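Local structure of phosphate binding protein (Planctomyces limnophilus, 4JWO) at residues A[163-167]-A[237-241]; A[190-195]-A[217-222]; A[78-82]-A[302-307]. The protein probably binds phosphate and serves its transport across the cytoplasmic membrane. All coordinates share one frame; numbering follows the deposited sequence.

From the N terminus, the chain first passes 78-82, the outer end of the longest loop, which contact 3 closes only when 302-307 arrives more than two hundred residues later. Within that loop, contact 1 joins helix 160-167 to strand 237-242, and within contact 1's loop lies the short beta-alpha-beta excursion closed by contact 2. The three loops are therefore nested, and none crosses another. Contacts 1 and 2 share a sheet and touch: strand 189-192 pairs with 237-242 on one side and with 219-220 on the other. Contact 3 packs two helices far away, its centre about 35 Å from that of contact 1, across the chain's centre.

Contact 1: residues A[163-167]-A[237-241]; sequences LNKIW and ALGYF
Trp167 and Tyr240 meet edge to face: the tyrosine turns its CD2-CE2 edge onto the six-membered ring of the indole, with the planes at 82° and the ring centroids 5.2 Å apart. Tyr240 CD2 comes within 3.8 Å of Trp167 CZ2, and Tyr240 CE2 sits over the same face, displaced toward the rim. The tyrosine CB already faces the helix, and a chi1 of 72°, with CG between the backbone N and the carbonyl carbon, sets the ring so that this edge meets the indole. On the opposite face of the indole lies Ile166 CG2, from the residue just before it in the helix, so the ring is held between a methyl of its own helix and an aromatic edge of the strand.

Leu238, two residues before Tyr240, fills the other half of the interface. It was modelled in two conformers; in the one described here CG is anti to the backbone N and CD2 reaches the helix, and the CD2 contacts hold for this conformer. That methyl meets Ile166 CD1 tip to tip at 3.6 Å, and it also passes Trp167 NE1 at 3.7 Å, coming at the indole obliquely. Leu163 CD2 closes in more loosely, 4.3 Å from Leu238 CD2. The contact is packing, with one T-shaped pair and no polar bond between the segments; the short helix segment lies nearly perpendicular to the strand, at 99°.

Strand 189-192 runs beside 237-242, and its Leu190 touches Ile166, Trp167 and Leu238 alike. Val146 of strand 134-148 packs on Leu163 and Leu238, while Phe203 of helix 198-208 stacks on Tyr240 and makes an edge-to-face pair with Trp167.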
ATOM      1  N   LEU A 163       4.131 -12.037  13.947  1.00 17.98           N
ATOM      2  CA  LEU A 163       3.757 -10.630  13.930  1.00 16.55           C
ATOM      3  C   LEU A 163       2.309 -10.450  14.384  1.00 19.11           C
ATOM      4  O   LEU A 163       1.977  -9.475  15.070  1.00 18.35           O
ATOM      5  CB  LEU A 163       4.017 -10.029  12.546  1.00 15.63           C
ATOM      6  CG  LEU A 163       5.524  -9.916  12.221  1.00 16.58           C
ATOM      7  CD1 LEU A 163       5.770  -9.670  10.730  1.00 19.15           C
ATOM      8  CD2 LEU A 163       6.199  -8.821  13.049  1.00 18.76           C
ATOM      9  N   ASN A 164       1.450 -11.397  14.022  1.00 17.73           N
ATOM     10  CA  ASN A 164       0.051 -11.359  14.441  1.00 17.32           C
ATOM     11  C   ASN A 164      -0.066 -11.591  15.942  1.00 22.29           C
ATOM     12  O   ASN A 164      -0.854 -10.956  16.627  1.00 19.29           O
ATOM     13  CB  ASN A 164      -0.784 -12.376  13.642  1.00 16.44           C
ATOM     14  CG  ASN A 164      -2.178 -12.547  14.188  1.00 22.99           C
ATOM     15  OD1 ASN A 164      -2.538 -13.630  14.655  1.00 30.22           O
ATOM     16  ND2 ASN A 164      -2.983 -11.486  14.132  1.00 20.72           N
ATOM     17  N   LYS A 165       0.751 -12.497  16.458  1.00 22.15           N
ATOM     18  CA  LYS A 165       0.788 -12.759  17.885  1.00 21.60           C
ATOM     19  C   LYS A 165       1.099 -11.472  18.662  1.00 20.04           C
ATOM     20  O   LYS A 165       0.558 -11.236  19.743  1.00 21.17           O
ATOM     21  CB  LYS A 165       1.858 -13.825  18.163  1.00 24.53           C
ATOM     22  CG  LYS A 165       1.788 -14.469  19.517  1.00 34.22           C
ATOM     23  CD  LYS A 165       2.849 -15.560  19.607  1.00 33.15           C
ATOM     24  CE  LYS A 165       2.709 -16.384  20.866  1.00 38.19           C
ATOM     25  NZ  LYS A 165       3.798 -17.398  20.942  1.00 40.04           N
ATOM     26  N   ILE A 166       1.965 -10.643  18.093  1.00 18.03           N
ATOM     27  CA  ILE A 166       2.369  -9.384  18.722  1.00 17.67           C
ATOM     28  C   ILE A 166       1.322  -8.278  18.532  1.00 16.59           C
ATOM     29  O   ILE A 166       0.988  -7.558  19.476  1.00 17.75           O
ATOM     30  CB  ILE A 166       3.702  -8.893  18.137  1.00 18.67           C
ATOM     31  CG1 ILE A 166       4.847  -9.828  18.544  1.00 16.54           C
ATOM     32  CG2 ILE A 166       4.005  -7.475  18.600  1.00 19.37           C
ATOM     33  CD1 ILE A 166       6.092  -9.618  17.736  1.00 18.36           C
ATOM     34  N   TRP A 167       0.815  -8.148  17.313  1.00 17.00           N
ATOM     35  CA  TRP A 167       0.037  -6.967  16.922  1.00 19.28           C
ATOM     36  C   TRP A 167      -1.477  -7.106  16.952  1.00 17.29           C
ATOM     37  O   TRP A 167      -2.184  -6.105  16.810  1.00 19.85           O
ATOM     38  CB  TRP A 167       0.442  -6.520  15.517  1.00 15.07           C
ATOM     39  CG  TRP A 167       1.767  -5.814  15.481  1.00 14.83           C
ATOM     40  CD1 TRP A 167       2.964  -6.342  15.106  1.00 15.87           C
ATOM     41  CD2 TRP A 167       2.021  -4.449  15.852  1.00 14.68           C
ATOM     42  NE1 TRP A 167       3.948  -5.389  15.196  1.00 16.28           N
ATOM     43  CE2 TRP A 167       3.400  -4.216  15.665  1.00 13.97           C
ATOM     44  CE3 TRP A 167       1.220  -3.400  16.317  1.00 17.43           C
ATOM     45  CZ2 TRP A 167       3.993  -2.976  15.914  1.00 16.21           C
ATOM     46  CZ3 TRP A 167       1.804  -2.175  16.578  1.00 15.77           C
ATOM     47  CH2 TRP A 167       3.183  -1.970  16.369  1.00 16.37           C
ATOM     48  N   ALA A 237      13.246  -2.763  20.472  1.00 16.12           N
ATOM     49  CA  ALA A 237      12.182  -2.224  19.628  1.00 14.06           C
ATOM     50  C   ALA A 237      11.743  -3.137  18.490  1.00 16.05           C
ATOM     51  O   ALA A 237      12.512  -3.925  17.952  1.00 16.35           O
ATOM     52  CB  ALA A 237      12.606  -0.875  19.047  1.00 20.09           C
ATOM     53  N   LEU A 238      10.477  -3.020  18.123  1.00 14.67           N
ATOM     54  CA  LEU A 238       9.952  -3.621  16.901  0.53 15.48           C
ATOM     55  C   LEU A 238       9.061  -2.561  16.270  1.00 18.10           C
ATOM     56  O   LEU A 238       8.161  -2.073  16.932  1.00 16.39           O
ATOM     57  CB  LEU A 238       9.116  -4.857  17.232  0.53 15.25           C
ATOM     58  CG  LEU A 238       8.406  -5.548  16.061  0.53 19.44           C
ATOM     59  CD1 LEU A 238       9.402  -6.334  15.246  0.53 17.71           C
ATOM     60  CD2 LEU A 238       7.279  -6.457  16.529  0.53 23.08           C
ATOM     61  N   GLY A 239       9.301  -2.204  15.016  1.00 15.23           N
ATOM     62  CA  GLY A 239       8.496  -1.162  14.397  1.00 13.95           C
ATOM     63  C   GLY A 239       8.085  -1.537  12.992  1.00 13.64           C
ATOM     64  O   GLY A 239       8.604  -2.491  12.422  1.00 14.75           O
ATOM     65  N   TYR A 240       7.121  -0.811  12.439  1.00 14.20           N
ATOM     66  CA  TYR A 240       6.813  -0.947  11.018  1.00 12.77           C
ATOM     67  C   TYR A 240       6.535   0.403  10.400  1.00 14.14           C
ATOM     68  O   TYR A 240       6.034   1.310  11.063  1.00 14.87           O
ATOM     69  CB  TYR A 240       5.635  -1.908  10.760  1.00 11.91           C
ATOM     70  CG  TYR A 240       4.260  -1.397  11.144  1.00 13.06           C
ATOM     71  CD1 TYR A 240       3.474  -0.705  10.230  1.00 13.24           C
ATOM     72  CD2 TYR A 240       3.730  -1.642  12.409  1.00 14.48           C
ATOM     73  CE1 TYR A 240       2.203  -0.251  10.567  1.00 13.70           C
ATOM     74  CE2 TYR A 240       2.451  -1.177  12.765  1.00 15.11           C
ATOM     75  CZ  TYR A 240       1.698  -0.494  11.828  1.00 15.72           C
ATOM     76  OH  TYR A 240       0.429  -0.045  12.149  1.00 16.96           O
ATOM     77  N   PHE A 241       6.877   0.518   9.122  1.00 13.57           N
ATOM     78  CA  PHE A 241       6.645   1.725   8.331  1.00 13.45           C
ATOM     79  C   PHE A 241       7.000   1.433   6.882  1.00 18.73           C
ATOM     80  O   PHE A 241       7.468   0.346   6.562  1.00 16.05           O
ATOM     81  CB  PHE A 241       7.373   2.981   8.881  1.00 14.90           C
ATOM     82  CG  PHE A 241       8.785   2.734   9.382  1.00 16.27           C
ATOM     83  CD1 PHE A 241       9.828   2.475   8.501  1.00 15.71           C
ATOM     84  CD2 PHE A 241       9.064   2.798  10.735  1.00 15.10           C
ATOM     85  CE1 PHE A 241      11.137   2.262   8.977  1.00 17.26           C
ATOM     86  CE2 PHE A 241      10.361   2.606  11.211  1.00 17.19           C
ATOM     87  CZ  PHE A 241      11.391   2.328  10.333  1.00 15.64           C
TER

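Contact 2: residues A[190-195]-A[217-222]; sequences LFGADT and DYTANS. With SO4 (sulfate ion), chain C.
Tyr218 lies with its ring edge along the backbone of Gly192 and Ala193, both of whose carbonyl oxygens are in the ring plane. Its hydroxyl donates to Ala193 O at 2.7 Å, almost in line with the carbonyl (C=O...OH angle 178°). A chi1 of 67° brings the ring back across the neighbouring strand instead of out from it, and at the root of the side chain CB packs 3.5 Å from Leu190 CB. Water 2 donates to the same hydroxyl and joins it to Thr195 OG1. A phenylalanine in place of Tyr218 could still pack along the strand, but Ala193 O would probably lose its donor and water 2 its hold on the ring side.

Between the side chains runs a short parallel ladder. Thr219 N gives to Leu190 O and Gly192 N to Thr219 O, both at 2.9 Å, and Asn221 N reaches Gly192 O at 3.2 Å. This pairs the two strands of a beta-alpha-beta unit whose connecting helix is 198-208, placing 219-220 next to 189-192 in the sheet of this binding-protein fold.

On the face of the sheet away from Tyr218, Phe191 and Thr219 lie side by side and point the same way; Phe191 CD2 is 3.6 Å from Thr219 CB, and helix 224-233 packs on the phenylalanine. Water 1 donates to Leu190 O and also bonds Thr219 OG1.

Past the ladder, a sulfate, probably from the crystallisation liquor, is held by Ser222: the backbone N donates to O2, and OG donates to O4 at 2.7 Å. The carboxylate of Asp194 turns toward the same place, with OD2 2.7 Å from sulfate O2.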
ATOM      1  N   LEU A 190       7.020  -1.394  21.001  1.00 16.74           N
ATOM      2  CA  LEU A 190       6.364  -1.356  19.702  1.00 16.94           C
ATOM      3  C   LEU A 190       6.223   0.049  19.142  1.00 15.78           C
ATOM      4  O   LEU A 190       5.820   0.972  19.844  1.00 15.70           O
ATOM      5  CB  LEU A 190       4.961  -1.966  19.801  1.00 16.61           C
ATOM      6  CG  LEU A 190       4.910  -3.443  20.194  1.00 18.73           C
ATOM      7  CD1 LEU A 190       3.453  -3.851  20.345  1.00 22.07           C
ATOM      8  CD2 LEU A 190       5.605  -4.305  19.138  1.00 18.78           C
ATOM      9  N   PHE A 191       6.525   0.178  17.850  1.00 15.82           N
ATOM     10  CA  PHE A 191       6.396   1.435  17.117  1.00 15.68           C
ATOM     11  C   PHE A 191       5.644   1.177  15.833  1.00 14.86           C
ATOM     12  O   PHE A 191       5.865   0.177  15.170  1.00 15.93           O
ATOM     13  CB  PHE A 191       7.786   1.997  16.782  1.00 15.49           C
ATOM     14  CG  PHE A 191       8.578   2.399  17.989  1.00 14.24           C
ATOM     15  CD1 PHE A 191       9.402   1.480  18.634  1.00 16.83           C
ATOM     16  CD2 PHE A 191       8.496   3.687  18.486  1.00 17.47           C
ATOM     17  CE1 PHE A 191      10.126   1.851  19.767  1.00 18.34           C
ATOM     18  CE2 PHE A 191       9.212   4.061  19.609  1.00 19.79           C
ATOM     19  CZ  PHE A 191      10.034   3.139  20.246  1.00 22.06           C
ATOM     20  N   GLY A 192       4.744   2.082  15.468  1.00 13.79           N
ATOM     21  CA  GLY A 192       3.979   1.899  14.251  1.00 15.34           C
ATOM     22  C   GLY A 192       3.196   3.108  13.810  1.00 14.38           C
ATOM     23  O   GLY A 192       3.280   4.185  14.410  1.00 15.19           O
ATOM     24  N   ALA A 193       2.404   2.903  12.760  1.00 14.38           N
ATOM     25  CA  ALA A 193       1.653   3.961  12.113  1.00 14.41           C
ATOM     26  C   ALA A 193       0.460   4.405  12.932  1.00 16.85           C
ATOM     27  O   ALA A 193      -0.050   3.662  13.770  1.00 16.37           O
ATOM     28  CB  ALA A 193       1.189   3.495  10.738  1.00 16.89           C
ATOM     29  N   ASP A 194       0.021   5.628  12.681  1.00 15.48           N
ATOM     30  CA  ASP A 194      -1.215   6.130  13.265  1.00 16.65           C
ATOM     31  C   ASP A 194      -2.419   5.362  12.712  1.00 17.79           C
ATOM     32  O   ASP A 194      -2.425   4.930  11.556  1.00 18.36           O
ATOM     33  CB  ASP A 194      -1.387   7.623  12.948  1.00 18.65           C
ATOM     34  CG  ASP A 194      -0.593   8.517  13.865  1.00 23.34           C
ATOM     35  OD1 ASP A 194       0.174   7.996  14.700  1.00 22.26           O
ATOM     36  OD2 ASP A 194      -0.740   9.756  13.747  1.00 23.03           O
ATOM     37  N   THR A 195      -3.437   5.206  13.554  1.00 16.13           N
ATOM     38  CA  THR A 195      -4.670   4.525  13.159  1.00 17.54           C
ATOM     39  C   THR A 195      -5.258   5.069  11.856  1.00 23.03           C
ATOM     40  O   THR A 195      -5.344   6.287  11.652  1.00 23.03           O
ATOM     41  CB  THR A 195      -5.736   4.665  14.243  1.00 21.72           C
ATOM     42  OG1 THR A 195      -5.175   4.355  15.520  1.00 21.16           O
ATOM     43  CG2 THR A 195      -6.915   3.732  13.965  1.00 23.66           C
ATOM     44  N   ASP A 217      -1.905  -0.238  22.262  1.00 19.48           N
ATOM     45  CA  ASP A 217      -0.825   0.114  23.189  1.00 21.40           C
ATOM     46  C   ASP A 217       0.543  -0.041  22.526  1.00 20.85           C
ATOM     47  O   ASP A 217       1.244  -1.041  22.686  1.00 20.63           O
ATOM     48  CB  ASP A 217      -0.913  -0.663  24.508  1.00 20.70           C
ATOM     49  CG  ASP A 217      -0.944  -2.159  24.308  1.00 23.75           C
ATOM     50  OD1 ASP A 217      -1.566  -2.618  23.325  1.00 19.13           O
ATOM     51  OD2 ASP A 217      -0.352  -2.885  25.140  1.00 24.21           O
ATOM     52  N   TYR A 218       0.886   0.974  21.747  1.00 17.90           N
ATOM     53  CA  TYR A 218       2.178   1.052  21.086  1.00 15.35           C
ATOM     54  C   TYR A 218       2.456   2.512  20.815  1.00 17.21           C
ATOM     55  O   TYR A 218       1.569   3.360  20.951  1.00 18.36           O
ATOM     56  CB  TYR A 218       2.197   0.225  19.793  1.00 18.09           C
ATOM     57  CG  TYR A 218       1.300   0.716  18.671  1.00 14.79           C
ATOM     58  CD1 TYR A 218      -0.033   0.340  18.611  1.00 15.88           C
ATOM     59  CD2 TYR A 218       1.807   1.501  17.642  1.00 14.99           C
ATOM     60  CE1 TYR A 218      -0.859   0.773  17.579  1.00 16.65           C
ATOM     61  CE2 TYR A 218       0.996   1.940  16.607  1.00 15.59           C
ATOM     62  CZ  TYR A 218      -0.338   1.567  16.581  1.00 16.81           C
ATOM     63  OH  TYR A 218      -1.144   1.980  15.549  1.00 17.74           O
ATOM     64  N   THR A 219       3.699   2.817  20.458  1.00 17.30           N
ATOM     65  CA  THR A 219       4.053   4.182  20.117  1.00 17.49           C
ATOM     66  C   THR A 219       3.699   4.424  18.660  1.00 15.60           C
ATOM     67  O   THR A 219       4.339   3.892  17.748  1.00 14.16           O
ATOM     68  CB  THR A 219       5.535   4.443  20.384  1.00 15.79           C
ATOM     69  OG1 THR A 219       5.784   4.326  21.792  1.00 19.81           O
ATOM     70  CG2 THR A 219       5.918   5.841  19.935  1.00 17.82           C
ATOM     71  N   ALA A 220       2.644   5.204  18.451  1.00 18.98           N
ATOM     72  CA  ALA A 220       2.159   5.511  17.111  1.00 14.46           C
ATOM     73  C   ALA A 220       2.522   6.932  16.755  1.00 15.08           C
ATOM     74  O   ALA A 220       2.347   7.835  17.554  1.00 20.73           O
ATOM     75  CB  ALA A 220       0.653   5.349  17.050  1.00 17.79           C
ATOM     76  N   ASN A 221       3.041   7.127  15.552  1.00 16.72           N
ATOM     77  CA  ASN A 221       3.307   8.481  15.090  1.00 16.99           C
ATOM     78  C   ASN A 221       3.116   8.602  13.590  1.00 15.94           C
ATOM     79  O   ASN A 221       3.406   7.671  12.839  1.00 19.24           O
ATOM     80  CB  ASN A 221       4.722   8.936  15.482  1.00 18.49           C
ATOM     81  CG  ASN A 221       4.827  10.449  15.601  1.00 16.63           C
ATOM     82  OD1 ASN A 221       4.813  11.164  14.601  1.00 19.13           O
ATOM     83  ND2 ASN A 221       4.904  10.947  16.831  1.00 22.73           N
ATOM     84  N   SER A 222       2.617   9.759  13.164  1.00 17.78           N
ATOM     85  CA  SER A 222       2.453  10.022  11.747  1.00 17.74           C
ATOM     86  C   SER A 222       3.771  10.322  11.078  1.00 19.01           C
ATOM     87  O   SER A 222       3.887  10.229   9.859  1.00 20.03           O
ATOM     88  CB  SER A 222       1.508  11.197  11.518  1.00 18.39           C
ATOM     89  OG  SER A 222       2.022  12.398  12.083  1.00 21.67           O
TER
HETATM   90  S   SO4 C 402       0.561  12.452  15.410  1.00 37.30           S
HETATM   91  O1  SO4 C 402       1.151  12.958  16.649  1.00 36.16           O
HETATM   92  O2  SO4 C 402       1.131  11.157  15.070  1.00 25.36           O
HETATM   93  O3  SO4 C 402      -0.880  12.286  15.622  1.00 48.94           O
HETATM   94  O4  SO4 C 402       0.771  13.374  14.286  1.00 26.92           O
HETATM   95  O   HOH W   1       6.757   2.028  22.293  1.00 28.96           O
HETATM   96  O   HOH W   2      -3.808   2.300  16.593  1.00 17.83           O

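Contact 3: residues A[78-82]-A[302-307]; sequences VAEEF and EFIKFL
Phe82, Phe303 and Phe306 all extend CG away from the backbone N (chi1 -168° in Phe82); Phe82 and Phe306 set out toward the opposite helix, while Phe303 comes in from the flank so that its edge meets Phe82. These two form a T-shaped pair: the edge of Phe303, led by CD1, points at one face of Phe82, with centroids 5.6 Å apart and planes at 89°. The far end of the Phe82 ring runs on to the other backbone, where CE1 lies 3.6 Å from Phe303 CA, while the CB and CG of Glu302 brush its rim. Phe306 slides past Phe82 in the opposite direction, its CB at the ring edge of Phe82.

Val78, one turn back along the first helix, wedges a methyl between two of these rings. With CG1 likewise trans to the backbone N, that methyl stands 3.5 Å from Phe303 CE1 and equally 3.5 Å from Phe306 CD2, lying in the plane of the Phe306 ring at its edge. The other branch, CG2, turns to Leu307 CD1 at 3.8 Å. At the outer margin Glu81 OE2 comes 3.4 Å from Phe306 CZ at the ring edge, where the slightly positive ring hydrogens probably suit a carboxylate oxygen.

The two helix segments cross at 110°, and Val78, Glu81 and Phe82 meet Glu302, Phe303, Phe306 and Leu307. Leu315 of helix 310-318 packs on Val78, Glu81 and Phe306 together. Strand 89-93 lies against Ala79 and Phe82, and Val139 of strand 134-148 lies against Leu307.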
ATOM      1  N   VAL A  78      -1.669  13.145  -7.649  1.00 32.38           N
ATOM      2  CA  VAL A  78      -1.867  13.256  -9.082  1.00 41.11           C
ATOM      3  C   VAL A  78      -2.974  14.269  -9.347  1.00 44.31           C
ATOM      4  O   VAL A  78      -2.865  15.071 -10.267  1.00 56.20           O
ATOM      5  CB  VAL A  78      -2.152  11.880  -9.741  1.00 36.92           C
ATOM      6  CG1 VAL A  78      -2.462  12.048 -11.211  1.00 51.15           C
ATOM      7  CG2 VAL A  78      -0.952  10.962  -9.571  1.00 38.04           C
ATOM      8  N   ALA A  79      -4.010  14.273  -8.512  1.00 45.87           N
ATOM      9  CA  ALA A  79      -5.093  15.253  -8.651  1.00 47.03           C
ATOM     10  C   ALA A  79      -4.610  16.697  -8.515  1.00 52.19           C
ATOM     11  O   ALA A  79      -4.934  17.542  -9.350  1.00 59.58           O
ATOM     12  CB  ALA A  79      -6.208  14.980  -7.657  1.00 52.27           C
ATOM     13  N   GLU A  80      -3.845  16.974  -7.462  1.00 42.14           N
ATOM     14  CA  GLU A  80      -3.345  18.324  -7.199  1.00 43.04           C
ATOM     15  C   GLU A  80      -2.495  18.828  -8.364  1.00 45.68           C
ATOM     16  O   GLU A  80      -2.600  19.983  -8.778  1.00 45.85           O
ATOM     17  CB  GLU A  80      -2.536  18.359  -5.894  1.00 42.29           C
ATOM     18  CG  GLU A  80      -1.809  19.675  -5.659  1.00 51.78           C
ATOM     19  CD  GLU A  80      -1.716  20.053  -4.191  1.00 51.92           C
ATOM     20  OE1 GLU A  80      -1.476  21.246  -3.901  1.00 53.95           O
ATOM     21  OE2 GLU A  80      -1.884  19.164  -3.331  1.00 50.71           O
ATOM     22  N   GLU A  81      -1.664  17.940  -8.895  1.00 39.07           N
ATOM     23  CA  GLU A  81      -0.798  18.251 -10.026  1.00 40.55           C
ATOM     24  C   GLU A  81      -1.626  18.402 -11.292  1.00 48.69           C
ATOM     25  O   GLU A  81      -1.460  19.359 -12.051  1.00 54.82           O
ATOM     26  CB  GLU A  81       0.233  17.132 -10.210  1.00 48.76           C
ATOM     27  CG  GLU A  81       1.651  17.496  -9.803  1.00 54.77           C
ATOM     28  CD  GLU A  81       2.408  18.187 -10.918  1.00 63.02           C
ATOM     29  OE1 GLU A  81       3.083  19.203 -10.646  1.00 68.38           O
ATOM     30  OE2 GLU A  81       2.333  17.706 -12.067  1.00 66.06           O
ATOM     31  N   PHE A  82      -2.524  17.446 -11.508  1.00 53.71           N
ATOM     32  CA  PHE A  82      -3.391  17.423 -12.682  1.00 55.24           C
ATOM     33  C   PHE A  82      -4.309  18.643 -12.730  1.00 56.36           C
ATOM     34  O   PHE A  82      -4.482  19.248 -13.788  1.00 67.62           O
ATOM     35  CB  PHE A  82      -4.222  16.137 -12.687  1.00 52.72           C
ATOM     36  CG  PHE A  82      -4.928  15.865 -13.978  1.00 53.76           C
ATOM     37  CD1 PHE A  82      -4.266  15.253 -15.029  1.00 53.11           C
ATOM     38  CD2 PHE A  82      -6.267  16.188 -14.131  1.00 60.10           C
ATOM     39  CE1 PHE A  82      -4.921  14.989 -16.221  1.00 60.98           C
ATOM     40  CE2 PHE A  82      -6.929  15.928 -15.321  1.00 64.99           C
ATOM     41  CZ  PHE A  82      -6.256  15.328 -16.367  1.00 62.86           C
ATOM     42  N   GLU A 302      -7.343  11.536 -20.124  1.00 57.44           N
ATOM     43  CA  GLU A 302      -6.177  12.356 -19.820  1.00 61.11           C
ATOM     44  C   GLU A 302      -5.642  12.112 -18.411  1.00 53.44           C
ATOM     45  O   GLU A 302      -4.436  12.190 -18.172  1.00 52.98           O
ATOM     46  CB  GLU A 302      -6.494  13.840 -20.012  1.00 66.11           C
ATOM     47  CG  GLU A 302      -5.266  14.707 -20.142  1.00 67.69           C
ATOM     48  CD  GLU A 302      -4.315  14.196 -21.206  1.00 66.51           C
ATOM     49  OE1 GLU A 302      -4.790  13.752 -22.273  1.00 70.29           O
ATOM     50  OE2 GLU A 302      -3.090  14.228 -20.972  1.00 69.91           O
ATOM     51  N   PHE A 303      -6.537  11.814 -17.476  1.00 51.71           N
ATOM     52  CA  PHE A 303      -6.123  11.553 -16.106  1.00 45.22           C
ATOM     53  C   PHE A 303      -5.314  10.263 -15.998  1.00 46.10           C
ATOM     54  O   PHE A 303      -4.315  10.205 -15.280  1.00 44.30           O
ATOM     55  CB  PHE A 303      -7.325  11.494 -15.163  1.00 47.05           C
ATOM     56  CG  PHE A 303      -6.958  11.172 -13.743  1.00 43.22           C
ATOM     57  CD1 PHE A 303      -6.266  12.089 -12.968  1.00 52.45           C
ATOM     58  CD2 PHE A 303      -7.303   9.952 -13.178  1.00 46.25           C
ATOM     59  CE1 PHE A 303      -5.920  11.795 -11.655  1.00 48.56           C
ATOM     60  CE2 PHE A 303      -6.960   9.653 -11.866  1.00 44.66           C
ATOM     61  CZ  PHE A 303      -6.270  10.580 -11.104  1.00 47.04           C
ATOM     62  N   ILE A 304      -5.755   9.226 -16.703  1.00 40.85           N
ATOM     63  CA  ILE A 304      -5.046   7.952 -16.680  1.00 40.49           C
ATOM     64  C   ILE A 304      -3.688   8.075 -17.370  1.00 32.67           C
ATOM     65  O   ILE A 304      -2.692   7.540 -16.888  1.00 36.36           O
ATOM     66  CB  ILE A 304      -5.868   6.815 -17.326  1.00 33.59           C
ATOM     67  CG1 ILE A 304      -7.167   6.589 -16.548  1.00 37.63           C
ATOM     68  CG2 ILE A 304      -5.057   5.528 -17.365  1.00 35.22           C
ATOM     69  CD1 ILE A 304      -6.954   6.130 -15.122  1.00 33.75           C
ATOM     70  N   LYS A 305      -3.656   8.796 -18.487  1.00 37.56           N
ATOM     71  CA  LYS A 305      -2.418   9.010 -19.236  1.00 34.54           C
ATOM     72  C   LYS A 305      -1.317   9.662 -18.395  1.00 39.42           C
ATOM     73  O   LYS A 305      -0.179   9.183 -18.362  1.00 40.64           O
ATOM     74  CB  LYS A 305      -2.694   9.841 -20.489  1.00 42.11           C
ATOM     75  CG  LYS A 305      -1.453  10.191 -21.287  1.00 43.99           C
ATOM     76  CD  LYS A 305      -1.804  11.083 -22.473  1.00 51.43           C
ATOM     77  CE  LYS A 305      -0.555  11.632 -23.144  1.00 54.04           C
ATOM     78  NZ  LYS A 305      -0.877  12.599 -24.233  1.00 60.34           N
ATOM     79  N   PHE A 306      -1.661  10.743 -17.707  1.00 40.60           N
ATOM     80  CA  PHE A 306      -0.717  11.429 -16.826  1.00 40.90           C
ATOM     81  C   PHE A 306      -0.224  10.498 -15.720  1.00 37.63           C
ATOM     82  O   PHE A 306       0.955  10.495 -15.361  1.00 36.68           O
ATOM     83  CB  PHE A 306      -1.375  12.672 -16.221  1.00 43.59           C
ATOM     84  CG  PHE A 306      -0.477  13.448 -15.299  1.00 44.65           C
ATOM     85  CD1 PHE A 306       0.530  14.250 -15.808  1.00 47.25           C
ATOM     86  CD2 PHE A 306      -0.643  13.377 -13.928  1.00 46.68           C
ATOM     87  CE1 PHE A 306       1.361  14.968 -14.963  1.00 47.11           C
ATOM     88  CE2 PHE A 306       0.185  14.094 -13.076  1.00 47.10           C
ATOM     89  CZ  PHE A 306       1.187  14.891 -13.599  1.00 39.55           C
ATOM     90  N   LEU A 307      -1.144   9.702 -15.193  1.00 38.48           N
ATOM     91  CA  LEU A 307      -0.855   8.754 -14.126  1.00 36.47           C
ATOM     92  C   LEU A 307       0.211   7.730 -14.536  1.00 36.31           C
ATOM     93  O   LEU A 307       1.079   7.366 -13.740  1.00 32.11           O
ATOM     94  CB  LEU A 307      -2.159   8.061 -13.720  1.00 39.84           C
ATOM     95  CG  LEU A 307      -2.191   7.045 -12.586  1.00 41.24           C
ATOM     96  CD1 LEU A 307      -1.572   7.640 -11.345  1.00 34.60           C
ATOM     97  CD2 LEU A 307      -3.632   6.617 -12.319  1.00 44.41           C
TER